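Local coordinates for glucose-6-phosphate isomerase (Plasmodium falciparum, PDB 3QKI), which probably interconverts alpha-D-glucose 6-phosphate and beta-D-fructose 6-phosphate, an early step of glycolysis, at residues K60-F64 against Y524-L528; Y65-Q71 against R511-L517; L379-L385 against I446-H452. One frame throughout, in Å; residues are numbered along the deposited sequence.

Contact 1: K60-F64 against Y524-L528; sequences KFKNF and YTCGL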
loop_
_atom_site.group_PDB
_atom_site.type_symbol
_atom_site.label_atom_id
_atom_site.label_comp_id
_atom_site.label_asym_id
_atom_site.label_seq_id
_atom_site.Cartn_x
_atom_site.Cartn_y
_atom_site.Cartn_z
ATOM N N LYS A 60 -15.554 15.600 -20.078
ATOM C CA LYS A 60 -14.368 15.413 -20.924
ATOM C C LYS A 60 -13.412 16.601 -20.820
ATOM O O LYS A 60 -13.855 17.752 -20.946
ATOM C CB LYS A 60 -14.763 15.197 -22.398
ATOM N N PHE A 61 -12.109 16.330 -20.596
ATOM C CA PHE A 61 -11.072 17.359 -20.596
ATOM C C PHE A 61 -9.863 16.797 -21.255
ATOM O O PHE A 61 -9.261 15.847 -20.737
ATOM C CB PHE A 61 -10.732 17.967 -19.216
ATOM C CG PHE A 61 -9.699 19.077 -19.289
ATOM C CD1 PHE A 61 -8.485 18.962 -18.632
ATOM C CD2 PHE A 61 -9.920 20.211 -20.069
ATOM C CE1 PHE A 61 -7.529 19.978 -18.713
ATOM C CE2 PHE A 61 -8.958 21.220 -20.154
ATOM C CZ PHE A 61 -7.760 21.090 -19.489
ATOM N N LYS A 62 -9.514 17.366 -22.416
ATOM C CA LYS A 62 -8.388 16.939 -23.245
ATOM C C LYS A 62 -8.548 15.452 -23.652
ATOM O O LYS A 62 -9.539 15.080 -24.289
ATOM C CB LYS A 62 -7.008 17.221 -22.566
ATOM C CG LYS A 62 -6.767 18.679 -22.164
ATOM C CD LYS A 62 -6.134 19.506 -23.266
ATOM C CE LYS A 62 -5.931 20.927 -22.808
ATOM N NZ LYS A 62 -5.562 21.816 -23.945
ATOM N N ASN A 63 -7.586 14.634 -23.218
ATOM C CA ASN A 63 -7.479 13.216 -23.529
ATOM C C ASN A 63 -8.100 12.275 -22.472
ATOM O O ASN A 63 -7.636 11.138 -22.304
ATOM C CB ASN A 63 -6.009 12.877 -23.845
ATOM C CG ASN A 63 -4.980 13.653 -23.054
ATOM O OD1 ASN A 63 -4.472 13.181 -22.039
ATOM N ND2 ASN A 63 -4.630 14.845 -23.515
ATOM N N PHE A 64 -9.165 12.737 -21.762
ATOM C CA PHE A 64 -9.812 11.915 -20.740
ATOM C C PHE A 64 -11.250 12.211 -20.426
ATOM O O PHE A 64 -11.707 13.351 -20.580
ATOM C CB PHE A 64 -8.968 11.837 -19.454
ATOM C CG PHE A 64 -9.150 12.919 -18.412
ATOM C CD1 PHE A 64 -8.332 14.041 -18.403
ATOM C CD2 PHE A 64 -10.056 12.760 -17.375
ATOM C CE1 PHE A 64 -8.474 15.021 -17.423
ATOM C CE2 PHE A 64 -10.196 13.742 -16.389
ATOM C CZ PHE A 64 -9.396 14.856 -16.412
ATOM N N TYR A 524 2.581 14.053 -20.681
ATOM C CA TYR A 524 1.577 15.093 -20.582
ATOM C C TYR A 524 0.386 14.629 -19.705
ATOM O O TYR A 524 -0.018 15.345 -18.787
ATOM C CB TYR A 524 1.118 15.497 -21.996
ATOM C CG TYR A 524 0.032 16.544 -21.985
ATOM C CD1 TYR A 524 -1.308 16.183 -22.072
ATOM C CD2 TYR A 524 0.343 17.903 -21.902
ATOM C CE1 TYR A 524 -2.316 17.148 -22.088
ATOM C CE2 TYR A 524 -0.657 18.873 -21.896
ATOM C CZ TYR A 524 -1.986 18.487 -21.964
ATOM O OH TYR A 524 -2.989 19.417 -21.913
ATOM N N THR A 525 -0.169 13.440 -20.009
ATOM C CA THR A 525 -1.288 12.855 -19.278
ATOM C C THR A 525 -0.918 12.579 -17.803
ATOM O O THR A 525 -1.767 12.710 -16.931
ATOM C CB THR A 525 -1.802 11.631 -20.052
ATOM O OG1 THR A 525 -2.176 12.035 -21.377
ATOM C CG2 THR A 525 -2.962 10.969 -19.388
ATOM N N CYS A 526 0.341 12.175 -17.532
ATOM C CA CYS A 526 0.761 11.920 -16.148
ATOM C C CYS A 526 0.724 13.243 -15.353
ATOM O O CYS A 526 0.395 13.240 -14.165
ATOM C CB CYS A 526 2.138 11.264 -16.097
ATOM S SG CYS A 526 2.518 10.469 -14.514
ATOM N N GLY A 527 1.013 14.352 -16.035
ATOM C CA GLY A 527 0.936 15.702 -15.486
ATOM C C GLY A 527 -0.515 16.074 -15.207
ATOM O O GLY A 527 -0.828 16.586 -14.120
ATOM N N LEU A 528 -1.434 15.763 -16.165
ATOM C CA LEU A 528 -2.872 15.996 -15.971
ATOM C C LEU A 528 -3.357 15.249 -14.704
ATOM O O LEU A 528 -4.092 15.833 -13.913
ATOM C CB LEU A 528 -3.692 15.476 -17.164
ATOM C CG LEU A 528 -3.629 16.203 -18.486
ATOM C CD1 LEU A 528 -4.473 15.465 -19.502
ATOM C CD2 LEU A 528 -4.106 17.674 -18.360
#
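Lys-62 and Asn-63, at the tip of a beta hairpin with a two-residue loop, meet Tyr-524, Thr-525 and Leu-528 on the first turns of helix 523-543, an example of a hairpin tip docking on a helix. The polar part centres on the Asn-63 amide. Its OD1 lies 2.7 Å from Thr-525 OG1, but this bond is uncertain: the one hydroxyl proton also has Glu-520 O within weaker reach, and both residues were modelled in two conformers. On the amide's other branch, ND2 comes to the edge of the Tyr-524 ring, 3.6 Å from CE1, the planes 56° apart. Tyr-524 reaches this far because its CG stands trans to the backbone N (chi1 178°), and its OH is held by Asp-342 of helix 330-349. The aliphatic part of Lys-62 crosses the hydroxyl end of Tyr-524 at about a right angle, with CD at the ring's edge and CE 3.4 Å from OH. Apolar packing gathers on Leu-528, whose methyls serve two aromatic rings. CD1 sits at the edge of the Phe-64 ring, near its plane, 4.3 Å from its CD1, and also 3.4 Å from Asn-63 OD1, while CD2 approaches Phe-61 CE1 at 4.1 Å.

Contact 2: Y65-Q71 against R511-L517; sequences YMDLSRQ and RPSTLLL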
loop_
_atom_site.group_PDB
_atom_site.type_symbol
_atom_site.label_atom_id
_atom_site.label_comp_id
_atom_site.label_asym_id
_atom_site.label_seq_id
_atom_site.Cartn_x
_atom_site.Cartn_y
_atom_site.Cartn_z
ATOM N N TYR A 65 -11.945 11.187 -19.919
ATOM C CA TYR A 65 -13.314 11.245 -19.433
ATOM C C TYR A 65 -13.334 10.997 -17.914
ATOM O O TYR A 65 -12.617 10.124 -17.404
ATOM C CB TYR A 65 -14.178 10.144 -20.097
ATOM C CG TYR A 65 -14.649 10.391 -21.520
ATOM C CD1 TYR A 65 -15.936 10.040 -21.917
ATOM C CD2 TYR A 65 -13.773 10.854 -22.501
ATOM C CE1 TYR A 65 -16.361 10.211 -23.236
ATOM C CE2 TYR A 65 -14.203 11.078 -23.811
ATOM C CZ TYR A 65 -15.497 10.754 -24.175
ATOM O OH TYR A 65 -15.903 10.922 -25.480
ATOM N N MET A 66 -14.144 11.762 -17.194
ATOM C CA MET A 66 -14.399 11.497 -15.789
ATOM C C MET A 66 -15.880 11.156 -15.718
ATOM O O MET A 66 -16.724 11.938 -16.173
ATOM C CB MET A 66 -14.089 12.672 -14.856
ATOM C CG MET A 66 -14.367 12.312 -13.410
ATOM S SD MET A 66 -13.957 13.549 -12.181
ATOM C CE MET A 66 -15.267 14.840 -12.595
ATOM N N ASP A 67 -16.185 9.980 -15.168
ATOM C CA ASP A 67 -17.546 9.497 -15.038
ATOM C C ASP A 67 -17.963 9.461 -13.558
ATOM O O ASP A 67 -17.535 8.587 -12.795
ATOM C CB ASP A 67 -17.674 8.126 -15.762
ATOM C CG ASP A 67 -19.031 7.456 -15.705
ATOM O OD1 ASP A 67 -19.923 7.982 -15.020
ATOM O OD2 ASP A 67 -19.188 6.357 -16.314
ATOM N N LEU A 68 -18.819 10.414 -13.167
ATOM C CA LEU A 68 -19.353 10.528 -11.808
ATOM C C LEU A 68 -20.747 9.915 -11.689
ATOM O O LEU A 68 -21.403 10.088 -10.651
ATOM C CB LEU A 68 -19.420 12.011 -11.382
ATOM C CG LEU A 68 -18.097 12.769 -11.226
ATOM C CD1 LEU A 68 -18.358 14.222 -10.950
ATOM C CD2 LEU A 68 -17.254 12.201 -10.096
ATOM N N SER A 69 -21.213 9.200 -12.727
ATOM C CA SER A 69 -22.588 8.689 -12.715
ATOM C C SER A 69 -22.896 7.619 -11.674
ATOM O O SER A 69 -24.064 7.461 -11.301
ATOM C CB SER A 69 -23.029 8.246 -14.111
ATOM O OG SER A 69 -22.256 7.138 -14.529
ATOM N N ARG A 70 -21.878 6.885 -11.194
ATOM C CA ARG A 70 -22.111 5.875 -10.175
ATOM C C ARG A 70 -21.918 6.465 -8.788
ATOM O O ARG A 70 -21.378 5.813 -7.909
ATOM C CB ARG A 70 -21.273 4.601 -10.404
ATOM C CG ARG A 70 -21.584 3.920 -11.722
ATOM C CD ARG A 70 -20.471 2.979 -12.102
ATOM N NE ARG A 70 -20.586 2.569 -13.486
ATOM C CZ ARG A 70 -20.249 3.318 -14.531
ATOM N NH1 ARG A 70 -19.760 4.542 -14.353
ATOM N NH2 ARG A 70 -20.435 2.864 -15.761
ATOM N N GLN A 71 -22.360 7.708 -8.601
ATOM C CA GLN A 71 -22.366 8.403 -7.315
ATOM C C GLN A 71 -23.823 8.600 -6.930
ATOM O O GLN A 71 -24.683 8.791 -7.795
ATOM C CB GLN A 71 -21.594 9.747 -7.366
ATOM C CG GLN A 71 -20.102 9.581 -7.658
ATOM C CD GLN A 71 -19.321 8.909 -6.550
ATOM O OE1 GLN A 71 -19.702 8.903 -5.376
ATOM N NE2 GLN A 71 -18.192 8.361 -6.896
ATOM N N ARG A 511 -22.916 0.922 -4.235
ATOM C CA ARG A 511 -21.547 1.161 -3.807
ATOM C C ARG A 511 -20.943 2.088 -4.848
ATOM O O ARG A 511 -20.926 1.760 -6.033
ATOM C CB ARG A 511 -20.794 -0.162 -3.591
ATOM C CG ARG A 511 -21.274 -0.799 -2.276
ATOM C CD ARG A 511 -21.057 -2.280 -2.176
ATOM N NE ARG A 511 -21.707 -2.795 -0.963
ATOM C CZ ARG A 511 -21.089 -3.025 0.186
ATOM N NH1 ARG A 511 -21.774 -3.443 1.240
ATOM N NH2 ARG A 511 -19.781 -2.818 0.299
ATOM N N PRO A 512 -20.583 3.318 -4.441
ATOM C CA PRO A 512 -20.203 4.317 -5.439
ATOM C C PRO A 512 -18.813 4.186 -6.040
ATOM O O PRO A 512 -17.898 3.665 -5.404
ATOM C CB PRO A 512 -20.397 5.653 -4.695
ATOM C CG PRO A 512 -20.163 5.326 -3.282
ATOM C CD PRO A 512 -20.598 3.889 -3.075
ATOM N N SER A 513 -18.661 4.729 -7.247
ATOM C CA SER A 513 -17.395 4.765 -7.973
ATOM C C SER A 513 -17.268 5.956 -8.919
ATOM O O SER A 513 -18.257 6.427 -9.500
ATOM C CB SER A 513 -17.160 3.474 -8.761
ATOM O OG SER A 513 -18.055 3.357 -9.842
ATOM N N THR A 514 -16.024 6.391 -9.110
ATOM C CA THR A 514 -15.673 7.389 -10.096
ATOM C C THR A 514 -14.768 6.681 -11.084
ATOM O O THR A 514 -13.862 5.952 -10.669
ATOM C CB THR A 514 -14.966 8.584 -9.454
ATOM O OG1 THR A 514 -15.858 9.189 -8.519
ATOM C CG2 THR A 514 -14.523 9.604 -10.494
ATOM N N LEU A 515 -15.019 6.862 -12.377
ATOM C CA LEU A 515 -14.171 6.311 -13.431
ATOM C C LEU A 515 -13.410 7.431 -14.119
ATOM O O LEU A 515 -14.003 8.428 -14.534
ATOM C CB LEU A 515 -14.968 5.516 -14.479
ATOM C CG LEU A 515 -15.703 4.258 -14.037
ATOM C CD1 LEU A 515 -16.460 3.662 -15.211
ATOM C CD2 LEU A 515 -14.752 3.198 -13.589
ATOM N N LEU A 516 -12.095 7.268 -14.239
ATOM C CA LEU A 516 -11.208 8.192 -14.958
ATOM C C LEU A 516 -10.602 7.380 -16.098
ATOM O O LEU A 516 -9.861 6.419 -15.835
ATOM C CB LEU A 516 -10.102 8.778 -14.051
ATOM C CG LEU A 516 -10.540 9.760 -12.973
ATOM C CD1 LEU A 516 -9.423 9.994 -11.945
ATOM C CD2 LEU A 516 -10.937 11.111 -13.574
ATOM N N LEU A 517 -10.964 7.724 -17.356
ATOM C CA LEU A 517 -10.469 6.988 -18.517
ATOM C C LEU A 517 -9.686 7.899 -19.440
ATOM O O LEU A 517 -10.265 8.803 -20.031
ATOM C CB LEU A 517 -11.607 6.232 -19.271
ATOM C CG LEU A 517 -11.233 5.450 -20.556
ATOM C CD1 LEU A 517 -10.135 4.401 -20.294
ATOM C CD2 LEU A 517 -12.460 4.761 -21.141
HETATM O O HOH W 1 -19.200 6.552 -11.995
#
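Arg-70 lays one face of its guanidinium on Leu-515, whose CD1 is 3.5 Å from NH1, while the edge of the group is taken in plane by the Asp-67 carboxylate and a water. The setting is an antiparallel pair of neighbouring strands, 64-70 and 513-518, in a mixed sheet consistent with one of the family's two SIS (sugar isomerase) domains. Tyr-65 with Leu-517 and Asp-67 with Leu-515 are hydrogen-bonded pairs, and Met-66 with Leu-516 between them is a non-hydrogen-bonded one. Asp-67 opens an Asx turn: its OD1 accepts from Ser-69 N at 2.9 Å and also from the Ser-69 hydroxyl. Its other oxygen, OD2, takes the salt bridge from Arg-70 NH1 at 2.7 Å, meeting it well above the carboxylate plane. Arg-70 NE pairs with Asp-477, so two acidic groups fix the rotation of the guanidinium. The water accepts from Arg-70 N and NH1 and lies close to Asp-67 O and Ser-513 O, joining the turn to strand 513-518. Beyond this, Tyr-65 stacks on Tyr-593 of the second subunit. On the reverse face of the sheet Met-66 and Leu-516 run side by side, CG to CD2 at 3.6 Å.

Contact 3: L379-L385 against I446-H452; sequences LPYFQNL and IGFKHSH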
loop_
_atom_site.group_PDB
_atom_site.type_symbol
_atom_site.label_atom_id
_atom_site.label_comp_id
_atom_site.label_asym_id
_atom_site.label_seq_id
_atom_site.Cartn_x
_atom_site.Cartn_y
_atom_site.Cartn_z
ATOM N N LEU A 379 -7.688 2.975 -7.090
ATOM C CA LEU A 379 -7.501 1.728 -7.840
ATOM C C LEU A 379 -7.194 1.919 -9.330
ATOM O O LEU A 379 -8.095 1.830 -10.167
ATOM C CB LEU A 379 -8.715 0.812 -7.619
ATOM C CG LEU A 379 -9.205 0.649 -6.179
ATOM C CD1 LEU A 379 -10.574 0.005 -6.165
ATOM C CD2 LEU A 379 -8.179 -0.141 -5.320
ATOM N N PRO A 380 -5.925 2.205 -9.672
ATOM C CA PRO A 380 -5.577 2.348 -11.095
ATOM C C PRO A 380 -5.473 0.963 -11.759
ATOM O O PRO A 380 -4.780 0.088 -11.242
ATOM C CB PRO A 380 -4.232 3.068 -11.059
ATOM C CG PRO A 380 -3.622 2.696 -9.735
ATOM C CD PRO A 380 -4.736 2.358 -8.798
ATOM N N TYR A 381 -6.168 0.754 -12.889
ATOM C CA TYR A 381 -6.096 -0.517 -13.636
ATOM C C TYR A 381 -4.900 -0.389 -14.607
ATOM O O TYR A 381 -5.052 -0.294 -15.825
ATOM C CB TYR A 381 -7.437 -0.835 -14.317
ATOM C CG TYR A 381 -8.346 -1.585 -13.370
ATOM C CD1 TYR A 381 -8.835 -0.975 -12.217
ATOM C CD2 TYR A 381 -8.618 -2.936 -13.559
ATOM C CE1 TYR A 381 -9.594 -1.687 -11.287
ATOM C CE2 TYR A 381 -9.378 -3.661 -12.634
ATOM C CZ TYR A 381 -9.842 -3.037 -11.486
ATOM O OH TYR A 381 -10.581 -3.740 -10.566
ATOM N N PHE A 382 -3.690 -0.322 -14.012
ATOM C CA PHE A 382 -2.441 -0.079 -14.713
ATOM C C PHE A 382 -1.314 -0.342 -13.727
ATOM O O PHE A 382 -1.085 0.455 -12.817
ATOM C CB PHE A 382 -2.394 1.391 -15.221
ATOM C CG PHE A 382 -1.636 1.614 -16.511
ATOM C CD1 PHE A 382 -2.171 1.211 -17.736
ATOM C CD2 PHE A 382 -0.384 2.231 -16.505
ATOM C CE1 PHE A 382 -1.475 1.449 -18.940
ATOM C CE2 PHE A 382 0.315 2.457 -17.712
ATOM C CZ PHE A 382 -0.241 2.080 -18.917
ATOM N N GLN A 383 -0.615 -1.478 -13.893
ATOM C CA GLN A 383 0.490 -1.837 -13.011
ATOM C C GLN A 383 1.593 -0.753 -12.892
ATOM O O GLN A 383 2.188 -0.634 -11.822
ATOM C CB GLN A 383 1.056 -3.219 -13.364
ATOM C CG GLN A 383 2.061 -3.781 -12.348
ATOM C CD GLN A 383 1.476 -4.058 -10.979
ATOM O OE1 GLN A 383 0.269 -4.116 -10.773
ATOM N NE2 GLN A 383 2.330 -4.191 -9.996
ATOM N N ASN A 384 1.838 0.059 -13.959
ATOM C CA ASN A 384 2.854 1.109 -13.875
ATOM C C ASN A 384 2.488 2.216 -12.899
ATOM O O ASN A 384 3.363 2.919 -12.436
ATOM C CB ASN A 384 3.345 1.583 -15.255
ATOM C CG ASN A 384 4.001 0.457 -16.025
ATOM O OD1 ASN A 384 4.498 -0.502 -15.448
ATOM N ND2 ASN A 384 3.975 0.511 -17.339
ATOM N N LEU A 385 1.196 2.295 -12.509
ATOM C CA LEU A 385 0.716 3.222 -11.487
ATOM C C LEU A 385 0.807 2.600 -10.056
ATOM O O LEU A 385 0.170 3.110 -9.149
ATOM C CB LEU A 385 -0.698 3.740 -11.828
ATOM C CG LEU A 385 -0.742 4.816 -12.962
ATOM C CD1 LEU A 385 -2.175 5.193 -13.283
ATOM C CD2 LEU A 385 0.001 6.075 -12.576
ATOM N N ILE A 446 -8.987 4.232 -12.316
ATOM C CA ILE A 446 -8.215 4.954 -13.331
ATOM C C ILE A 446 -7.784 3.939 -14.376
ATOM O O ILE A 446 -7.234 2.891 -14.024
ATOM C CB ILE A 446 -7.023 5.737 -12.699
ATOM C CG1 ILE A 446 -7.548 6.751 -11.664
ATOM C CG2 ILE A 446 -6.202 6.453 -13.788
ATOM C CD1 ILE A 446 -6.597 7.102 -10.541
ATOM N N GLY A 447 -8.132 4.202 -15.633
ATOM C CA GLY A 447 -7.828 3.288 -16.722
ATOM C C GLY A 447 -7.386 4.022 -17.962
ATOM O O GLY A 447 -7.632 5.234 -18.086
ATOM N N PHE A 448 -6.717 3.287 -18.879
ATOM C CA PHE A 448 -6.194 3.815 -20.138
ATOM C C PHE A 448 -6.655 2.982 -21.311
ATOM O O PHE A 448 -6.923 1.786 -21.155
ATOM C CB PHE A 448 -4.663 3.896 -20.092
ATOM C CG PHE A 448 -4.182 4.734 -18.934
ATOM C CD1 PHE A 448 -3.958 4.161 -17.683
ATOM C CD2 PHE A 448 -4.019 6.108 -19.068
ATOM C CE1 PHE A 448 -3.591 4.955 -16.591
ATOM C CE2 PHE A 448 -3.658 6.895 -17.968
ATOM C CZ PHE A 448 -3.432 6.309 -16.743
ATOM N N LYS A 449 -6.739 3.611 -22.495
ATOM C CA LYS A 449 -7.135 2.918 -23.725
ATOM C C LYS A 449 -6.008 2.070 -24.270
ATOM O O LYS A 449 -6.265 1.051 -24.917
ATOM C CB LYS A 449 -7.569 3.938 -24.787
ATOM C CG LYS A 449 -8.970 4.506 -24.543
ATOM C CD LYS A 449 -9.312 5.607 -25.572
ATOM C CE LYS A 449 -9.322 5.056 -26.998
ATOM N NZ LYS A 449 -10.066 5.937 -27.931
ATOM N N HIS A 450 -4.764 2.459 -23.969
ATOM C CA HIS A 450 -3.568 1.781 -24.469
ATOM C C HIS A 450 -2.644 1.340 -23.370
ATOM O O HIS A 450 -2.507 2.012 -22.347
ATOM C CB HIS A 450 -2.799 2.681 -25.471
ATOM C CG HIS A 450 -3.620 3.009 -26.676
ATOM N ND1 HIS A 450 -4.383 4.169 -26.748
ATOM C CD2 HIS A 450 -3.869 2.255 -27.773
ATOM C CE1 HIS A 450 -5.035 4.098 -27.899
ATOM N NE2 HIS A 450 -4.759 2.965 -28.546
ATOM N N SER A 451 -1.921 0.247 -23.645
ATOM C CA SER A 451 -0.911 -0.308 -22.759
ATOM C C SER A 451 0.471 0.325 -23.035
ATOM O O SER A 451 0.696 0.856 -24.122
ATOM C CB SER A 451 -0.792 -1.813 -23.016
ATOM O OG SER A 451 0.148 -2.394 -22.126
ATOM N N HIS A 452 1.424 0.186 -22.095
ATOM C CA HIS A 452 2.824 0.560 -22.335
ATOM C C HIS A 452 3.541 -0.660 -22.967
ATOM O O HIS A 452 4.660 -0.535 -23.444
ATOM C CB HIS A 452 3.543 0.950 -21.022
ATOM C CG HIS A 452 3.247 2.345 -20.528
ATOM N ND1 HIS A 452 3.627 2.749 -19.256
ATOM C CD2 HIS A 452 2.621 3.381 -21.146
ATOM C CE1 HIS A 452 3.217 4.005 -19.143
ATOM N NE2 HIS A 452 2.599 4.425 -20.249
HETATM O O HOH W 2 -5.626 0.697 -18.171
#
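Phe-382 leads the meeting of 379-385 with 446-452, and its side chain illustrates how one ring can serve two aromatic neighbours in different ways. CB touches the rim of Phe-448, 4.0 Å from CE1. From there an unusual first torsion (chi1 -148°, away from the staggered positions) swings the ring so that CG and CD1 receive the edge of Phe-448 on one face, the two CD1 atoms being 3.4 Å apart. This is an edge-to-face pair with planes at 58°. Farther out, CE1 comes near His-450 O, close to the ring plane, and CE2 lies 3.6 Å from His-452 CE1. At the tip the roles are exchanged: CZ stands over the centre of the His-452 imidazole, 3.7 Å above it, so the edge of Phe-382 meets a face, the planes at 86°. The imidazole is fixed by Asn-384, whose ND2 donates to ND1 at 3.0 Å, and by Leu-521 O at NE2, consistent with the ring proton lying on NE2. Asn-384 OD1 is bonded to Arg-233 of the second subunit. Leu-385 CD1 closes the cluster at the edge of Phe-448, 3.6 Å from its CE1. Before the cluster the two strands pair in parallel at Pro-380 and Ile-446, Tyr-381 N donates to Ile-446 O at 2.6 Å, and a water links Tyr-381 O to Phe-448 N. The Tyr-381 side chain is about 8 Å from that of His-429, a fructose 6-phosphate-binding residue. The arrangement lies toward the C-terminal ends of strands 375-380 and 443-448, helix 179-197 against Leu-385 and helix 464-481 against Tyr-381.

The three contacts share one mixed sheet, ordered 58-61, 64-70, 513-518, 443-448, 375-380 and 418-420, and their centres lie 14 to 16 Å apart. Contact 1 packs the hairpin between the first two strands against the helix that follows strand 513-518. Contact 2 joins the second strand to the third, and contact 3 the fourth to the fifth. Contact 2 touches contact 1 through Phe-64 on Leu-516 and Leu-517, and contact 3 through a probable hydrogen bond from Gly-447 N to Leu-516 O. Along the chain contact 1 encloses contact 2, which encloses contact 3, so N-terminal strands complete a sheet built from later sequence. All three reach the second subunit, which this part of the sheet borders.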